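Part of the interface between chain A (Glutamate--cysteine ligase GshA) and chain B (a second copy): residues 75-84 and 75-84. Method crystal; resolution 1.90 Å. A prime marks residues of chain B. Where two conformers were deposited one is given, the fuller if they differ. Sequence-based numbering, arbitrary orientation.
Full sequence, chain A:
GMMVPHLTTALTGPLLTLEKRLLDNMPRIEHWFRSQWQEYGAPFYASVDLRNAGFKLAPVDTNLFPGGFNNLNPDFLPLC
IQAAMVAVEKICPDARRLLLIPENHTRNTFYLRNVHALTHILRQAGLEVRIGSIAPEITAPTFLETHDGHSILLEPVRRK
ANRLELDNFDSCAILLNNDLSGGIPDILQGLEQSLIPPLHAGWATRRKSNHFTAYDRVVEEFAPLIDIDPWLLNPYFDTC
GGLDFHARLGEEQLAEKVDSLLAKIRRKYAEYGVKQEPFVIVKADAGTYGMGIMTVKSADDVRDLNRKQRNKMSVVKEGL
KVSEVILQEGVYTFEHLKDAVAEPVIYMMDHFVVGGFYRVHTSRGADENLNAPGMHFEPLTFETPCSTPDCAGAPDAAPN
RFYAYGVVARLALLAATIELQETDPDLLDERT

Chain A, residues 75-84: DFLPLCIQAA
Chain B 75-84: DFLPLCIQAA

A helix that packs against its own copy across a two-fold axis must make every contact twice, and meets its own copy residue for residue only near the axis; the pairing of residues 75-84 in two chains of glutamate–cysteine ligase GshA illustrates the consequences. In each chain Phe76 occupies the N-cap position and residues 77-84 are helical, with phi/psi near -62/-42 and i to i+4 hydrogen bonds running from Cys80 N to Phe76 O (3.1 Å) through Ala84 N to Cys80 O (2.8 Å). The helices run nearly parallel, their N-to-C directions 15° apart and their axes 9.3 Å apart at closest approach. The register is set by Leu79 facing Leu79′, with CA atoms 5.3 Å apart; together the stretches bury 478 Å².

Apolar contacts dominate the N-terminal half. Leu79 (chi1 t, chi2 p) leaves its backbone sideways, yet its end reaches across: CD1 lies 3.8 Å from Leu79′ CA, 4.4 Å from Leu79′ CD1 and 3.5 Å from Pro78′ O. Pro78, pointing toward the partner with a C-gamma exo pucker, places CG 4.0 Å from Phe76′ CE1, meeting the edge of that ring near its plane. Phe76 has chi1 m and chi2 -68°. Symmetry repeats each contact. Cys80 and Ala84 point away, leaving the close approach to the other face of the helix.

The polar contacts centre on Gln82, which points toward the partner helix with chi1 and chi2 both t. Its amide, probably turned over in the model, meets the same group of Gln82′ beside the Leu79′ and Ala83′ backbone, so the bonding there remains open.

Water completes the contact at the N-terminal end. One site near the axis is modelled at two mutually exclusive positions, water 1 O and water 2 O 1.5 Å apart. The first donates to Asp75 O (2.9 Å) and Asp75′ O (3.3 Å), the second to Asp75 O (3.2 Å) and Asp75′ O (2.9 Å), so either bridges carbonyls that do not touch directly.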

# COMPACT_ATOMS: atom_id res chain seq x y z
N ASP A 75 6.71 12.59 -1.96
CA ASP A 75 7.17 11.72 -0.88
C ASP A 75 6.26 10.49 -0.69
O ASP A 75 6.68 9.46 -0.11
CB ASP A 75 7.23 12.50 0.44
CG ASP A 75 8.37 13.54 0.48
OD1 ASP A 75 9.31 13.47 -0.33
OD2 ASP A 75 8.29 14.42 1.36
N PHE A 76 5.03 10.58 -1.18
CA PHE A 76 4.10 9.49 -1.07
C PHE A 76 3.95 8.65 -2.33
O PHE A 76 3.05 7.82 -2.40
CB PHE A 76 2.77 10.00 -0.55
CG PHE A 76 2.83 10.34 0.91
CD1 PHE A 76 3.00 9.31 1.84
CD2 PHE A 76 2.85 11.66 1.35
CE1 PHE A 76 3.12 9.58 3.21
CE2 PHE A 76 2.93 11.95 2.73
CZ PHE A 76 3.08 10.91 3.65
N LEU A 77 4.86 8.80 -3.29
CA LEU A 77 4.79 7.98 -4.50
C LEU A 77 4.78 6.46 -4.21
O LEU A 77 3.96 5.73 -4.77
CB LEU A 77 5.93 8.32 -5.46
CG LEU A 77 5.50 9.09 -6.69
CD1 LEU A 77 6.75 9.81 -7.35
CD2 LEU A 77 4.77 8.09 -7.67
N PRO A 78 5.64 5.99 -3.29
CA PRO A 78 5.60 4.55 -3.00
C PRO A 78 4.24 4.04 -2.49
O PRO A 78 3.79 2.94 -2.86
CB PRO A 78 6.72 4.37 -1.95
CG PRO A 78 7.65 5.52 -2.24
CD PRO A 78 6.79 6.66 -2.65
N LEU A 79 3.55 4.86 -1.72
CA LEU A 79 2.21 4.52 -1.24
C LEU A 79 1.22 4.45 -2.41
O LEU A 79 0.39 3.55 -2.50
CB LEU A 79 1.75 5.54 -0.22
CG LEU A 79 0.40 5.32 0.47
CD1 LEU A 79 0.62 4.22 1.47
CD2 LEU A 79 -0.06 6.60 1.21
N CYS A 80 1.32 5.41 -3.33
CA CYS A 80 0.49 5.39 -4.55
C CYS A 80 0.74 4.21 -5.42
O CYS A 80 -0.20 3.59 -5.96
CB CYS A 80 0.73 6.62 -5.43
SG CYS A 80 0.11 8.09 -4.78
N ILE A 81 2.00 3.89 -5.62
CA ILE A 81 2.40 2.75 -6.44
C ILE A 81 1.84 1.44 -5.87
O ILE A 81 1.28 0.59 -6.61
CB ILE A 81 3.94 2.68 -6.64
CG1 ILE A 81 4.41 3.91 -7.41
CG2 ILE A 81 4.38 1.30 -7.29
CD1 ILE A 81 5.94 4.19 -7.34
N GLN A 82 1.97 1.27 -4.55
CA GLN A 82 1.47 0.07 -3.92
C GLN A 82 -0.05 -0.05 -4.07
O GLN A 82 -0.58 -1.12 -4.41
CB GLN A 82 1.88 0.05 -2.44
CG GLN A 82 1.56 -1.25 -1.73
CD GLN A 82 1.99 -1.18 -0.27
OE1 GLN A 82 3.14 -1.46 0.06
NE2 GLN A 82 1.08 -0.82 0.58
N ALA A 83 -0.76 1.06 -3.85
CA ALA A 83 -2.21 1.05 -3.98
C ALA A 83 -2.62 0.78 -5.44
O ALA A 83 -3.58 0.09 -5.71
CB ALA A 83 -2.80 2.40 -3.48
N ALA A 84 -1.88 1.35 -6.39
CA ALA A 84 -2.16 1.10 -7.80
C ALA A 84 -1.94 -0.39 -8.11
O ALA A 84 -2.72 -0.99 -8.84
CB ALA A 84 -1.25 1.95 -8.70
N ASP B 75 9.16 7.35 8.34
CA ASP B 75 8.55 8.04 7.20
C ASP B 75 7.72 7.09 6.31
O ASP B 75 6.83 7.53 5.55
CB ASP B 75 9.63 8.70 6.34
CG ASP B 75 10.29 9.92 7.02
OD1 ASP B 75 9.74 10.47 7.99
OD2 ASP B 75 11.38 10.30 6.55
N PHE B 76 7.99 5.79 6.42
CA PHE B 76 7.28 4.81 5.65
C PHE B 76 6.18 4.08 6.40
O PHE B 76 5.64 3.11 5.90
CB PHE B 76 8.27 3.86 4.98
CG PHE B 76 8.98 4.51 3.84
CD1 PHE B 76 8.26 4.85 2.68
CD2 PHE B 76 10.32 4.89 3.94
CE1 PHE B 76 8.88 5.51 1.61
CE2 PHE B 76 10.96 5.52 2.86
CZ PHE B 76 10.24 5.83 1.70
N LEU B 77 5.79 4.58 7.57
CA LEU B 77 4.70 3.96 8.31
C LEU B 77 3.40 3.81 7.50
O LEU B 77 2.78 2.74 7.48
CB LEU B 77 4.42 4.69 9.62
CG LEU B 77 4.88 3.96 10.86
CD1 LEU B 77 5.01 4.98 12.08
CD2 LEU B 77 3.88 2.78 11.15
N PRO B 78 3.00 4.87 6.76
CA PRO B 78 1.78 4.73 5.96
C PRO B 78 1.83 3.58 4.93
O PRO B 78 0.83 2.87 4.71
CB PRO B 78 1.62 6.11 5.30
CG PRO B 78 2.33 7.03 6.26
CD PRO B 78 3.49 6.27 6.78
N LEU B 79 3.00 3.36 4.35
CA LEU B 79 3.18 2.26 3.41
C LEU B 79 3.05 0.91 4.13
O LEU B 79 2.42 -0.03 3.63
CB LEU B 79 4.55 2.37 2.75
CG LEU B 79 4.90 1.35 1.67
CD1 LEU B 79 4.13 1.76 0.45
CD2 LEU B 79 6.42 1.40 1.34
N CYS B 80 3.63 0.81 5.32
CA CYS B 80 3.48 -0.41 6.14
C CYS B 80 2.07 -0.68 6.55
O CYS B 80 1.60 -1.84 6.53
CB CYS B 80 4.29 -0.32 7.44
SG CYS B 80 5.99 -0.43 7.24
N ILE B 81 1.37 0.36 6.98
CA ILE B 81 -0.02 0.25 7.40
C ILE B 81 -0.90 -0.26 6.25
O ILE B 81 -1.74 -1.18 6.42
CB ILE B 81 -0.56 1.58 8.00
CG1 ILE B 81 0.22 1.91 9.27
CG2 ILE B 81 -2.13 1.53 8.19
CD1 ILE B 81 0.08 3.38 9.76
N GLN B 82 -0.70 0.32 5.06
CA GLN B 82 -1.49 -0.08 3.91
C GLN B 82 -1.23 -1.56 3.55
O GLN B 82 -2.16 -2.33 3.31
CB GLN B 82 -1.17 0.83 2.72
CG GLN B 82 -2.07 0.61 1.52
CD GLN B 82 -1.70 1.55 0.39
OE1 GLN B 82 -2.17 2.68 0.33
NE2 GLN B 82 -0.87 1.08 -0.49
N ALA B 83 0.05 -1.95 3.56
CA ALA B 83 0.39 -3.34 3.25
C ALA B 83 -0.18 -4.29 4.32
O ALA B 83 -0.62 -5.38 4.02
CB ALA B 83 1.93 -3.48 3.13
N ALA B 84 -0.13 -3.88 5.58
CA ALA B 84 -0.70 -4.69 6.65
C ALA B 84 -2.21 -4.83 6.45
O ALA B 84 -2.76 -5.90 6.64
CB ALA B 84 -0.43 -4.06 8.03
O HOH W 1 7.17 7.95 2.34
O HOH W 2 6.04 8.65 2.97